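Local structure of chitinase (5GZT) at residues V11-K16 and E33-G38; S39-E44 and K66-G71; F52-L57 and D75-A80; R95-A100 and T117-I122. The protein probably catalyses the random endo-hydrolysis of beta-1,4-linked N-acetylglucosamine units in chitin and chitodextrins. All coordinates share one frame; numbering follows the deposited sequence.

Contact 1: V11-K16 and E33-G38; sequences VVYVDK and EVIIAG
I35 meets V11, V12, Y13 and V14 where strand 34-36 runs parallel to strand 12-14, two neighbouring strands of a parallel beta-helix. Both backbone polar atoms of I35 are bonded to the other strand: I35 N donates to V12 O at 2.8 Å, and I35 O receives V14 N. On the face it shares with Y13, its two branches reach different neighbours. CG2 lies 3.5 Å from Y13 CD1, the two side chains roughly perpendicular, while the other branch, turned by chi2 of 82°, carries CD1 to within 3.6 Å of V11 CG1. A37 CB adds a second methyl at the far end of the ring, so an alanine in place of Y13 would probably leave I35 CG2 and A37 CB without the ring they pack on.

V14 points to the opposite face, into the coil, where it packs on I23 and V40; its CG2 also approaches V34 CG1 at 4.3 Å. V12, on that face too, is looser, its CB no nearer than 4.5 Å to V34 CG1. Beta-branched residues fit here because they are compact, apolar and at ease in an extended backbone. Strand 12-14 does not end the sheet, since V12, Y13 and V14 also pair in parallel with a strand of another protein chain. As strand 34-36 ends, A37 N closes on V14 O at 2.7 Å, and G38 CA brings a C-H to K16 O at 3.4 Å.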
loop_
_atom_site.group_PDB
_atom_site.type_symbol
_atom_site.label_atom_id
_atom_site.label_comp_id
_atom_site.label_asym_id
_atom_site.label_seq_id
_atom_site.Cartn_x
_atom_site.Cartn_y
_atom_site.Cartn_z
ATOM N N VAL B 11 50.765 -42.297 -21.623
ATOM C CA VAL B 11 50.837 -41.819 -22.993
ATOM C C VAL B 11 50.977 -43.042 -23.907
ATOM O O VAL B 11 51.637 -44.010 -23.541
ATOM C CB VAL B 11 52.007 -40.818 -23.176
ATOM C CG1 VAL B 11 52.332 -40.562 -24.662
ATOM C CG2 VAL B 11 51.696 -39.524 -22.431
ATOM N N VAL B 12 50.332 -42.979 -25.075
ATOM C CA VAL B 12 50.335 -44.032 -26.090
ATOM C C VAL B 12 50.712 -43.400 -27.419
ATOM O O VAL B 12 50.138 -42.393 -27.784
ATOM C CB VAL B 12 48.916 -44.656 -26.258
ATOM C CG1 VAL B 12 48.942 -45.806 -27.269
ATOM C CG2 VAL B 12 48.320 -45.067 -24.917
ATOM N N TYR B 13 51.650 -43.980 -28.150
ATOM C CA TYR B 13 52.045 -43.480 -29.477
ATOM C C TYR B 13 51.765 -44.569 -30.521
ATOM O O TYR B 13 52.192 -45.704 -30.359
ATOM C CB TYR B 13 53.533 -43.088 -29.490
ATOM C CG TYR B 13 54.038 -42.530 -30.809
ATOM C CD1 TYR B 13 53.864 -41.174 -31.137
ATOM C CD2 TYR B 13 54.735 -43.344 -31.715
ATOM C CE1 TYR B 13 54.331 -40.658 -32.340
ATOM C CE2 TYR B 13 55.216 -42.836 -32.919
ATOM C CZ TYR B 13 55.018 -41.501 -33.232
ATOM O OH TYR B 13 55.477 -41.013 -34.442
ATOM N N VAL B 14 51.078 -44.220 -31.599
ATOM C CA VAL B 14 50.667 -45.187 -32.578
ATOM C C VAL B 14 51.326 -44.788 -33.877
ATOM O O VAL B 14 51.008 -43.744 -34.422
ATOM C CB VAL B 14 49.118 -45.235 -32.715
ATOM C CG1 VAL B 14 48.664 -46.193 -33.833
ATOM C CG2 VAL B 14 48.467 -45.599 -31.388
ATOM N N ASP B 15 52.257 -45.614 -34.360
ATOM C CA ASP B 15 52.813 -45.474 -35.722
ATOM C C ASP B 15 52.589 -46.737 -36.541
ATOM O O ASP B 15 53.393 -47.066 -37.433
ATOM C CB ASP B 15 54.302 -45.099 -35.696
ATOM C CG ASP B 15 55.166 -46.086 -34.893
ATOM O OD1 ASP B 15 54.614 -46.981 -34.189
ATOM O OD2 ASP B 15 56.411 -45.935 -34.954
ATOM N N LYS B 16 51.482 -47.418 -36.253
ATOM C CA LYS B 16 51.045 -48.559 -37.050
ATOM C C LYS B 16 50.948 -48.196 -38.522
ATOM O O LYS B 16 50.247 -47.257 -38.900
ATOM C CB LYS B 16 49.667 -49.057 -36.607
ATOM C CG LYS B 16 49.112 -50.179 -37.502
ATOM C CD LYS B 16 49.974 -51.443 -37.356
ATOM C CE LYS B 16 49.211 -52.717 -37.627
ATOM N NZ LYS B 16 48.909 -52.903 -39.059
ATOM N N GLU B 33 47.237 -39.858 -22.928
ATOM C CA GLU B 33 47.058 -39.199 -24.203
ATOM C C GLU B 33 47.466 -40.174 -25.300
ATOM O O GLU B 33 48.606 -40.659 -25.290
ATOM C CB GLU B 33 47.916 -37.892 -24.292
ATOM C CG GLU B 33 47.993 -37.228 -25.686
ATOM C CD GLU B 33 48.774 -35.903 -25.739
ATOM O OE1 GLU B 33 48.636 -35.139 -24.781
ATOM O OE2 GLU B 33 49.490 -35.621 -26.736
ATOM N N VAL B 34 46.577 -40.383 -26.280
ATOM C CA VAL B 34 46.917 -41.131 -27.500
ATOM C C VAL B 34 47.423 -40.218 -28.635
ATOM O O VAL B 34 46.687 -39.344 -29.124
ATOM C CB VAL B 34 45.676 -41.919 -28.022
ATOM C CG1 VAL B 34 46.071 -42.846 -29.165
ATOM C CG2 VAL B 34 44.951 -42.647 -26.892
ATOM N N ILE B 35 48.636 -40.442 -29.117
ATOM C CA ILE B 35 49.227 -39.632 -30.157
ATOM C C ILE B 35 49.238 -40.504 -31.356
ATOM O O ILE B 35 49.883 -41.563 -31.338
ATOM C CB ILE B 35 50.726 -39.227 -29.851
ATOM C CG1 ILE B 35 50.823 -38.217 -28.717
ATOM C CG2 ILE B 35 51.396 -38.640 -31.079
ATOM C CD1 ILE B 35 50.756 -38.864 -27.363
ATOM N N ILE B 36 48.608 -40.038 -32.424
ATOM C CA ILE B 36 48.385 -40.827 -33.623
ATOM C C ILE B 36 49.276 -40.392 -34.764
ATOM O O ILE B 36 49.150 -39.268 -35.311
ATOM C CB ILE B 36 46.884 -40.838 -34.049
ATOM C CG1 ILE B 36 46.045 -41.361 -32.877
ATOM C CG2 ILE B 36 46.704 -41.674 -35.289
ATOM C CD1 ILE B 36 44.577 -41.551 -33.161
ATOM N N ALA B 37 50.162 -41.325 -35.142
ATOM C CA ALA B 37 51.019 -41.202 -36.314
ATOM C C ALA B 37 50.804 -42.408 -37.218
ATOM O O ALA B 37 51.653 -42.716 -38.063
ATOM C CB ALA B 37 52.490 -41.111 -35.894
ATOM N N GLY B 38 49.690 -43.104 -37.030
ATOM C CA GLY B 38 49.297 -44.108 -37.986
ATOM C C GLY B 38 47.844 -44.496 -37.889
ATOM O O GLY B 38 47.054 -43.840 -37.224
#

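Contact 2: S39-E44 and K66-G71; sequences SVKLEE and KVTLSG. With NA (sodium ion), chain C; FMT (formic acid), chain K.
Strands 40-44 and 67-70 run parallel to within 3°, their axes 4.7 Å apart, with V40 beside V67, K41 beside T68 and L42 beside L69 in the second sheet of the beta-helix. Their peptides bond alternately from V40 N to K66 O through to S70 N on L42 O, ending in a weak bond from E44 N to S70 O. S39 OG, a side-chain oxygen, accepts K66 N at 3.1 Å and so adds one more bond next to that of V40 N to K66 O.

Inside the coil V40 CG1 meets V67 CG1 at 4.1 Å, and L42 packs on V34 and F52. Outside, K41 leaves with CG anti to the backbone N (chi1 172°), its CG and CD passing the T68 hydroxyl. NZ then donates to O1 of a formic acid, probably from the crystallisation liquor, at 2.6 Å, while S70 OG donates to its O2 at 2.8 Å; N89 holds it too. An alanine in place of K41 would probably leave O1 without this donor and E43 without its long salt bridge to K41, although R22 would still pair with E43.

At the other end E44 OE2 binds the sodium ion at 2.5 Å, and OE1 lies 3.4 Å from G71 CA. Glycine suits position 71, since a CB would collide with E44 CG and, at phi 139°, jam against the preceding carbonyl oxygen. Carbonyl oxygens of T50, F52 and S72 join the site, so E44 probably supplies the negative charge that balances this hard cation.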
loop_
_atom_site.group_PDB
_atom_site.type_symbol
_atom_site.label_atom_id
_atom_site.label_comp_id
_atom_site.label_asym_id
_atom_site.label_seq_id
_atom_site.Cartn_x
_atom_site.Cartn_y
_atom_site.Cartn_z
ATOM N N SER B 39 47.528 -45.585 -38.579
ATOM C CA SER B 39 46.201 -46.100 -38.705
ATOM C C SER B 39 45.820 -46.848 -37.450
ATOM O O SER B 39 46.620 -47.630 -36.886
ATOM C CB SER B 39 46.098 -46.968 -39.939
ATOM O OG SER B 39 46.367 -46.154 -41.068
ATOM N N VAL B 40 44.606 -46.566 -36.992
ATOM C CA VAL B 40 44.169 -46.957 -35.662
ATOM C C VAL B 40 42.627 -46.897 -35.478
ATOM O O VAL B 40 41.936 -46.149 -36.164
ATOM C CB VAL B 40 44.859 -46.089 -34.595
ATOM C CG1 VAL B 40 44.275 -44.652 -34.588
ATOM C CG2 VAL B 40 44.759 -46.716 -33.210
ATOM N N LYS B 41 42.111 -47.673 -34.527
ATOM C CA LYS B 41 40.739 -47.535 -34.084
ATOM C C LYS B 41 40.688 -47.645 -32.575
ATOM O O LYS B 41 41.018 -48.689 -32.029
ATOM C CB LYS B 41 39.859 -48.566 -34.795
ATOM C CG LYS B 41 38.415 -48.674 -34.311
ATOM C CD LYS B 41 37.593 -49.371 -35.395
ATOM C CE LYS B 41 36.271 -49.909 -34.907
ATOM N NZ LYS B 41 35.534 -48.994 -34.006
ATOM N N LEU B 42 40.327 -46.559 -31.889
ATOM C CA LEU B 42 40.157 -46.589 -30.443
ATOM C C LEU B 42 38.726 -46.953 -30.234
ATOM O O LEU B 42 37.814 -46.442 -30.942
ATOM C CB LEU B 42 40.459 -45.250 -29.767
ATOM C CG LEU B 42 41.822 -44.630 -30.121
ATOM C CD1 LEU B 42 42.179 -43.466 -29.198
ATOM C CD2 LEU B 42 42.980 -45.622 -30.136
ATOM N N GLU B 43 38.543 -47.870 -29.283
ATOM C CA GLU B 43 37.238 -48.351 -28.879
ATOM C C GLU B 43 37.150 -48.497 -27.366
ATOM O O GLU B 43 38.077 -48.971 -26.723
ATOM C CB GLU B 43 37.052 -49.691 -29.553
ATOM C CG GLU B 43 35.671 -50.279 -29.470
ATOM C CD GLU B 43 35.372 -51.174 -30.676
ATOM O OE1 GLU B 43 36.327 -51.766 -31.276
ATOM O OE2 GLU B 43 34.152 -51.263 -30.992
ATOM N N GLU B 44 36.030 -48.083 -26.801
ATOM C CA GLU B 44 35.793 -48.227 -25.409
ATOM C C GLU B 44 34.581 -49.148 -25.272
ATOM O O GLU B 44 33.452 -48.750 -25.609
ATOM C CB GLU B 44 35.508 -46.881 -24.743
ATOM C CG GLU B 44 36.702 -45.897 -24.693
ATOM C CD GLU B 44 36.391 -44.671 -23.807
ATOM O OE1 GLU B 44 35.196 -44.229 -23.754
ATOM O OE2 GLU B 44 37.324 -44.160 -23.121
ATOM N N LYS B 66 43.879 -44.444 -41.783
ATOM C CA LYS B 66 42.530 -44.619 -41.311
ATOM C C LYS B 66 42.521 -44.433 -39.820
ATOM O O LYS B 66 43.183 -45.181 -39.082
ATOM C CB LYS B 66 41.970 -45.986 -41.670
ATOM C CG LYS B 66 40.958 -45.921 -42.804
ATOM C CD LYS B 66 40.376 -47.291 -43.139
ATOM C CE LYS B 66 39.437 -47.826 -42.062
ATOM N NZ LYS B 66 38.289 -46.913 -41.774
ATOM N N VAL B 67 41.735 -43.467 -39.356
ATOM C CA VAL B 67 41.757 -43.145 -37.936
ATOM C C VAL B 67 40.330 -43.115 -37.495
ATOM O O VAL B 67 39.553 -42.290 -37.990
ATOM C CB VAL B 67 42.439 -41.759 -37.689
ATOM C CG1 VAL B 67 42.353 -41.381 -36.208
ATOM C CG2 VAL B 67 43.901 -41.798 -38.175
ATOM N N THR B 68 39.955 -44.001 -36.587
ATOM C CA THR B 68 38.585 -43.949 -36.090
ATOM C C THR B 68 38.449 -44.109 -34.611
ATOM O O THR B 68 39.203 -44.820 -34.007
ATOM C CB THR B 68 37.544 -44.747 -36.955
ATOM O OG1 THR B 68 36.567 -45.438 -36.173
ATOM C CG2 THR B 68 38.122 -45.585 -37.941
ATOM N N LEU B 69 37.449 -43.414 -34.054
ATOM C CA LEU B 69 37.229 -43.266 -32.622
ATOM C C LEU B 69 35.823 -43.703 -32.275
ATOM O O LEU B 69 34.839 -43.302 -32.947
ATOM C CB LEU B 69 37.390 -41.771 -32.182
ATOM C CG LEU B 69 38.803 -41.219 -31.862
ATOM C CD1 LEU B 69 39.898 -41.728 -32.769
ATOM C CD2 LEU B 69 38.840 -39.680 -31.802
ATOM N N SER B 70 35.743 -44.469 -31.187
ATOM C CA SER B 70 34.484 -44.853 -30.530
ATOM C C SER B 70 34.729 -44.794 -29.080
ATOM O O SER B 70 35.625 -45.460 -28.613
ATOM C CB SER B 70 34.039 -46.288 -30.898
ATOM O OG SER B 70 33.880 -46.342 -32.306
ATOM N N GLY B 71 33.901 -44.042 -28.371
ATOM C CA GLY B 71 34.123 -43.787 -26.973
ATOM C C GLY B 71 33.824 -42.350 -26.593
ATOM O O GLY B 71 33.304 -41.572 -27.409
HETATM NA NA NA C . 36.905 -41.973 -22.090
HETATM C C FMT K . 32.097 -49.055 -34.053
HETATM O O1 FMT K . 33.085 -48.955 -34.801
HETATM O O2 FMT K . 31.873 -48.217 -33.014
#

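Contact 3: F52-L57 and D75-A80; sequences FEKVVL and DVDVAA. With NA (sodium ion), chain C.
V55 and L57 are tied to D75, D77 and A79 by backbone hydrogen bonds that alternate between strands 55-57 and 75-78, parallel neighbours in the beta-helix. V55 N donates to D75 O and V55 O receives D77 N; then L57 N reaches D77 O at 2.8 Å, and L57 O takes A79 N at 3.0 Å.

Apolar packing fills the inner face, shared by V55, L57, V76 and V78. L57 gives up more surface than any other residue of the pair: its CD2 is 4.4 Å from V78 CG1, its CB approaches A80 CB loosely, and CD1 touches the D77 carbonyl. V55 CB faces V76 CG2 at 4.3 Å. Aliphatic side chains suit this buried side. On the outer face V56 and D77 stand next to each other, with V56 CG1 at 4.1 Å from D77 CB.

Charges gather on that outer side. K54 extends with CG anti to the backbone N (chi1 -179°), which brings CG to 3.7 Å from D75 O, and NZ stops 4.5 Å from D77 OD1, too far for a salt bridge. D75 has its own salt bridge, to R95 in one of that residue's two conformers.

Metal binding lies just before the strand, where F52 O holds the sodium ion at 2.5 Å. Because the ligand is a peptide oxygen, the ion fixes the backbone at F52 without using its side chain, which is left to pack on V31 and V34.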
loop_
_atom_site.group_PDB
_atom_site.type_symbol
_atom_site.label_atom_id
_atom_site.label_comp_id
_atom_site.label_asym_id
_atom_site.label_seq_id
_atom_site.Cartn_x
_atom_site.Cartn_y
_atom_site.Cartn_z
ATOM N N PHE B 52 40.032 -43.683 -22.527
ATOM C CA PHE B 52 40.762 -42.681 -23.305
ATOM C C PHE B 52 40.306 -41.299 -22.930
ATOM O O PHE B 52 39.166 -41.101 -22.485
ATOM C CB PHE B 52 40.587 -42.831 -24.796
ATOM C CG PHE B 52 40.978 -44.149 -25.311
ATOM C CD1 PHE B 52 42.299 -44.441 -25.568
ATOM C CD2 PHE B 52 39.997 -45.101 -25.578
ATOM C CE1 PHE B 52 42.669 -45.679 -26.087
ATOM C CE2 PHE B 52 40.335 -46.355 -26.094
ATOM C CZ PHE B 52 41.677 -46.643 -26.363
ATOM N N GLU B 53 41.202 -40.323 -23.124
ATOM C CA GLU B 53 40.797 -38.911 -22.939
ATOM C C GLU B 53 41.242 -38.006 -24.087
ATOM O O GLU B 53 40.430 -37.698 -24.963
ATOM C CB GLU B 53 41.203 -38.416 -21.545
ATOM C CG GLU B 53 40.259 -38.972 -20.475
ATOM C CD GLU B 53 40.496 -38.418 -19.103
ATOM O OE1 GLU B 53 41.645 -38.475 -18.672
ATOM O OE2 GLU B 53 39.527 -37.971 -18.473
ATOM N N LYS B 54 42.501 -37.607 -24.085
ATOM C CA LYS B 54 43.040 -36.759 -25.105
ATOM C C LYS B 54 43.597 -37.606 -26.271
ATOM O O LYS B 54 44.259 -38.657 -26.090
ATOM C CB LYS B 54 44.085 -35.776 -24.512
ATOM C CG LYS B 54 44.722 -34.798 -25.535
ATOM C CD LYS B 54 45.495 -33.610 -24.921
ATOM C CE LYS B 54 46.599 -33.048 -25.848
ATOM N NZ LYS B 54 46.134 -32.314 -27.055
ATOM N N VAL B 55 43.323 -37.131 -27.482
ATOM C CA VAL B 55 43.793 -37.752 -28.683
ATOM C C VAL B 55 44.273 -36.659 -29.625
ATOM O O VAL B 55 43.563 -35.645 -29.783
ATOM C CB VAL B 55 42.631 -38.525 -29.380
ATOM C CG1 VAL B 55 43.133 -39.209 -30.627
ATOM C CG2 VAL B 55 41.975 -39.519 -28.435
ATOM N N VAL B 56 45.409 -36.886 -30.288
ATOM C CA VAL B 56 45.994 -35.919 -31.198
ATOM C C VAL B 56 46.421 -36.689 -32.397
ATOM O O VAL B 56 47.137 -37.669 -32.223
ATOM C CB VAL B 56 47.327 -35.248 -30.649
ATOM C CG1 VAL B 56 47.794 -34.140 -31.607
ATOM C CG2 VAL B 56 47.187 -34.721 -29.237
ATOM N N LEU B 57 46.062 -36.234 -33.603
ATOM C CA LEU B 57 46.550 -36.770 -34.859
ATOM C C LEU B 57 47.701 -35.859 -35.224
ATOM O O LEU B 57 47.470 -34.652 -35.444
ATOM C CB LEU B 57 45.460 -36.734 -35.969
ATOM C CG LEU B 57 44.366 -37.812 -35.779
ATOM C CD1 LEU B 57 43.663 -37.632 -34.460
ATOM C CD2 LEU B 57 43.407 -37.798 -36.944
ATOM N N ASP B 75 39.530 -33.869 -25.430
ATOM C CA ASP B 75 40.055 -33.007 -26.436
ATOM C C ASP B 75 40.570 -33.926 -27.483
ATOM O O ASP B 75 41.401 -34.810 -27.198
ATOM C CB ASP B 75 41.241 -32.132 -25.948
ATOM C CG ASP B 75 40.839 -31.128 -24.883
ATOM O OD1 ASP B 75 40.010 -30.256 -25.133
ATOM O OD2 ASP B 75 41.406 -31.164 -23.803
ATOM N N VAL B 76 40.106 -33.688 -28.699
ATOM C CA VAL B 76 40.608 -34.416 -29.842
ATOM C C VAL B 76 41.023 -33.375 -30.835
ATOM O O VAL B 76 40.206 -32.549 -31.230
ATOM C CB VAL B 76 39.531 -35.270 -30.503
ATOM C CG1 VAL B 76 40.080 -35.955 -31.768
ATOM C CG2 VAL B 76 38.986 -36.237 -29.505
ATOM N N ASP B 77 42.235 -33.549 -31.325
ATOM C CA ASP B 77 42.953 -32.587 -32.078
ATOM C C ASP B 77 43.461 -33.130 -33.384
ATOM O O ASP B 77 44.305 -34.044 -33.348
ATOM C CB ASP B 77 44.189 -32.228 -31.236
ATOM C CG ASP B 77 44.221 -30.839 -30.891
ATOM O OD1 ASP B 77 43.400 -30.410 -30.023
ATOM O OD2 ASP B 77 45.046 -30.216 -31.556
ATOM N N VAL B 78 43.061 -32.536 -34.506
ATOM C CA VAL B 78 43.495 -32.984 -35.806
ATOM C C VAL B 78 44.507 -31.928 -36.244
ATOM O O VAL B 78 44.128 -30.811 -36.613
ATOM C CB VAL B 78 42.331 -33.066 -36.789
ATOM C CG1 VAL B 78 42.766 -33.605 -38.110
ATOM C CG2 VAL B 78 41.177 -33.835 -36.186
ATOM N N ALA B 79 45.789 -32.323 -36.261
ATOM C CA ALA B 79 46.914 -31.412 -36.457
ATOM C C ALA B 79 47.892 -32.102 -37.407
ATOM O O ALA B 79 49.033 -32.437 -37.032
ATOM C CB ALA B 79 47.555 -31.155 -35.084
ATOM N N ALA B 80 47.418 -32.399 -38.609
ATOM C CA ALA B 80 48.148 -33.299 -39.491
ATOM C C ALA B 80 47.932 -32.809 -40.893
ATOM O O ALA B 80 46.785 -32.667 -41.342
ATOM C CB ALA B 80 47.677 -34.751 -39.284
HETATM NA NA NA C . 36.905 -41.973 -22.090
#

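Contact 4: R95-A100 and T117-I122; sequences RLTVAA and TLTLNI
T97 and T119 stand next to each other, their hydroxyls on one water, on the outer face of two parallel beta-helix strands, 95-98 and 117-120. Both turn OG1 anti to the carbonyl carbon (chi1 -65° and -55°), with T97 OG1 3.0 Å and T119 OG1 2.7 Å from the water. That water also donates to L96 O at 2.9 Å, which already accepts T119 N. One carbonyl is therefore gripped by a peptide and a water; threonine suits this partly exposed face because its hydroxyl can hold a water.

The other bonds across the pair alternate. T117 O receives L96 N and a C-H from R95 CA; T119 O takes V98 N; V98 O accepts N121 N at 3.0 Å. The backbones of R95, T97 and A99 bond to strand 72-78, and the R95 guanidinium, in one of two conformers, pairs with D75.

Inside the coil, leucine and valine need no polar partner. L96 and L118 run alongside, L96 CG against L118 CD1 at 3.6 Å, and V98 CG2 rests near L120 CD2 at 3.9 Å. I122 lies roughly perpendicular to V98, bringing V98 CG1 to 3.5 Å from I122 CG2.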
loop_
_atom_site.group_PDB
_atom_site.type_symbol
_atom_site.label_atom_id
_atom_site.label_comp_id
_atom_site.label_asym_id
_atom_site.label_seq_id
_atom_site.Cartn_x
_atom_site.Cartn_y
_atom_site.Cartn_z
ATOM N N ARG B 95 35.703 -31.456 -27.062
ATOM C CA ARG B 95 36.223 -30.398 -27.898
ATOM C C ARG B 95 37.023 -31.044 -29.006
ATOM O O ARG B 95 38.022 -31.726 -28.789
ATOM C CB ARG B 95 37.022 -29.357 -27.059
ATOM C CG ARG B 95 36.174 -28.585 -26.014
ATOM C CD ARG B 95 36.962 -27.888 -24.859
ATOM N NE ARG B 95 37.932 -28.813 -24.264
ATOM C CZ ARG B 95 37.695 -29.656 -23.240
ATOM N NH1 ARG B 95 36.544 -29.713 -22.608
ATOM N NH2 ARG B 95 38.632 -30.462 -22.861
ATOM N N LEU B 96 36.566 -30.817 -30.216
ATOM C CA LEU B 96 37.284 -31.363 -31.348
ATOM C C LEU B 96 37.806 -30.155 -32.059
ATOM O O LEU B 96 37.025 -29.235 -32.356
ATOM C CB LEU B 96 36.319 -32.144 -32.248
ATOM C CG LEU B 96 36.726 -32.689 -33.612
ATOM C CD1 LEU B 96 38.044 -33.374 -33.699
ATOM C CD2 LEU B 96 35.635 -33.685 -34.074
ATOM N N THR B 97 39.083 -30.181 -32.426
ATOM C CA THR B 97 39.726 -29.027 -33.018
ATOM C C THR B 97 40.442 -29.452 -34.246
ATOM O O THR B 97 41.200 -30.414 -34.197
ATOM C CB THR B 97 40.712 -28.370 -31.984
ATOM O OG1 THR B 97 39.965 -27.846 -30.864
ATOM C CG2 THR B 97 41.520 -27.248 -32.665
ATOM N N VAL B 98 40.209 -28.730 -35.356
ATOM C CA VAL B 98 40.857 -29.031 -36.582
ATOM C C VAL B 98 41.828 -27.855 -36.821
ATOM O O VAL B 98 41.422 -26.711 -37.010
ATOM C CB VAL B 98 39.845 -29.190 -37.724
ATOM C CG1 VAL B 98 40.572 -29.624 -38.952
ATOM C CG2 VAL B 98 38.730 -30.199 -37.330
ATOM N N ALA B 99 43.113 -28.171 -36.849
ATOM C CA ALA B 99 44.173 -27.158 -36.903
ATOM C C ALA B 99 44.364 -26.627 -38.281
ATOM O O ALA B 99 44.043 -27.296 -39.278
ATOM C CB ALA B 99 45.502 -27.781 -36.413
ATOM N N ALA B 100 45.011 -25.450 -38.331
ATOM C CA ALA B 100 45.288 -24.711 -39.547
ATOM C C ALA B 100 46.162 -25.498 -40.480
ATOM O O ALA B 100 46.154 -25.257 -41.727
ATOM C CB ALA B 100 45.989 -23.352 -39.200
ATOM N N THR B 117 31.703 -29.164 -28.701
ATOM C CA THR B 117 32.378 -28.019 -29.357
ATOM C C THR B 117 33.304 -28.450 -30.460
ATOM O O THR B 117 34.220 -29.263 -30.265
ATOM C CB THR B 117 33.107 -27.143 -28.293
ATOM O OG1 THR B 117 32.105 -26.734 -27.367
ATOM C CG2 THR B 117 33.731 -25.872 -28.937
ATOM N N LEU B 118 33.042 -27.927 -31.654
ATOM C CA LEU B 118 33.910 -28.184 -32.778
ATOM C C LEU B 118 34.540 -26.821 -33.210
ATOM O O LEU B 118 33.810 -25.899 -33.580
ATOM C CB LEU B 118 33.136 -28.823 -33.959
ATOM C CG LEU B 118 33.897 -28.973 -35.241
ATOM C CD1 LEU B 118 35.027 -29.990 -35.236
ATOM C CD2 LEU B 118 32.985 -29.225 -36.415
ATOM N N THR B 119 35.873 -26.751 -33.220
ATOM C CA THR B 119 36.614 -25.531 -33.574
ATOM C C THR B 119 37.366 -25.758 -34.881
ATOM O O THR B 119 38.185 -26.645 -34.995
ATOM C CB THR B 119 37.522 -25.082 -32.425
ATOM O OG1 THR B 119 36.721 -24.937 -31.258
ATOM C CG2 THR B 119 38.248 -23.765 -32.714
ATOM N N LEU B 120 37.069 -24.920 -35.867
ATOM C CA LEU B 120 37.641 -25.041 -37.177
ATOM C C LEU B 120 38.614 -23.889 -37.540
ATOM O O LEU B 120 38.201 -22.718 -37.565
ATOM C CB LEU B 120 36.507 -25.065 -38.185
ATOM C CG LEU B 120 35.405 -26.138 -37.947
ATOM C CD1 LEU B 120 34.330 -25.992 -38.996
ATOM C CD2 LEU B 120 36.072 -27.478 -38.008
ATOM N N ASN B 121 39.851 -24.291 -37.900
ATOM C CA ASN B 121 40.946 -23.383 -38.230
ATOM C C ASN B 121 41.469 -23.647 -39.585
ATOM O O ASN B 121 42.455 -23.009 -39.983
ATOM C CB ASN B 121 42.049 -23.540 -37.161
ATOM C CG ASN B 121 41.635 -23.003 -35.812
ATOM O OD1 ASN B 121 41.763 -23.681 -34.749
ATOM N ND2 ASN B 121 41.279 -21.763 -35.796
ATOM N N ILE B 122 40.766 -24.477 -40.346
ATOM C CA ILE B 122 41.045 -24.776 -41.746
ATOM C C ILE B 122 39.685 -25.179 -42.406
ATOM O O ILE B 122 38.776 -25.601 -41.726
ATOM C CB ILE B 122 42.077 -25.964 -41.871
ATOM C CG1 ILE B 122 42.660 -26.209 -43.283
ATOM C CG2 ILE B 122 41.384 -27.268 -41.480
ATOM C CD1 ILE B 122 43.390 -25.051 -43.953
HETATM O O HOH W 1 37.134 -27.356 -30.101
#

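How the contacts relate
Contacts 1, 3 and 4 follow one another across a single parallel sheet, while contact 2 belongs to the sheet facing it, so the apolar residues of both sheets share one core. Strands 34-36 and 55-57 are direct neighbours, as are 72-78 and 92-98; the centres of contacts 1 and 3, and of 3 and 4, are 10 and 11 Å apart. The sodium ion joins contacts 2 and 3: E44 OE2 probably also accepts F52 N, at 2.8 Å. The ion lies about 9 Å from the V34 side chain of contact 1. All four centres sit 63 to 78 Å from the centre of the chain, which also carries two family 18 hydrolase domains.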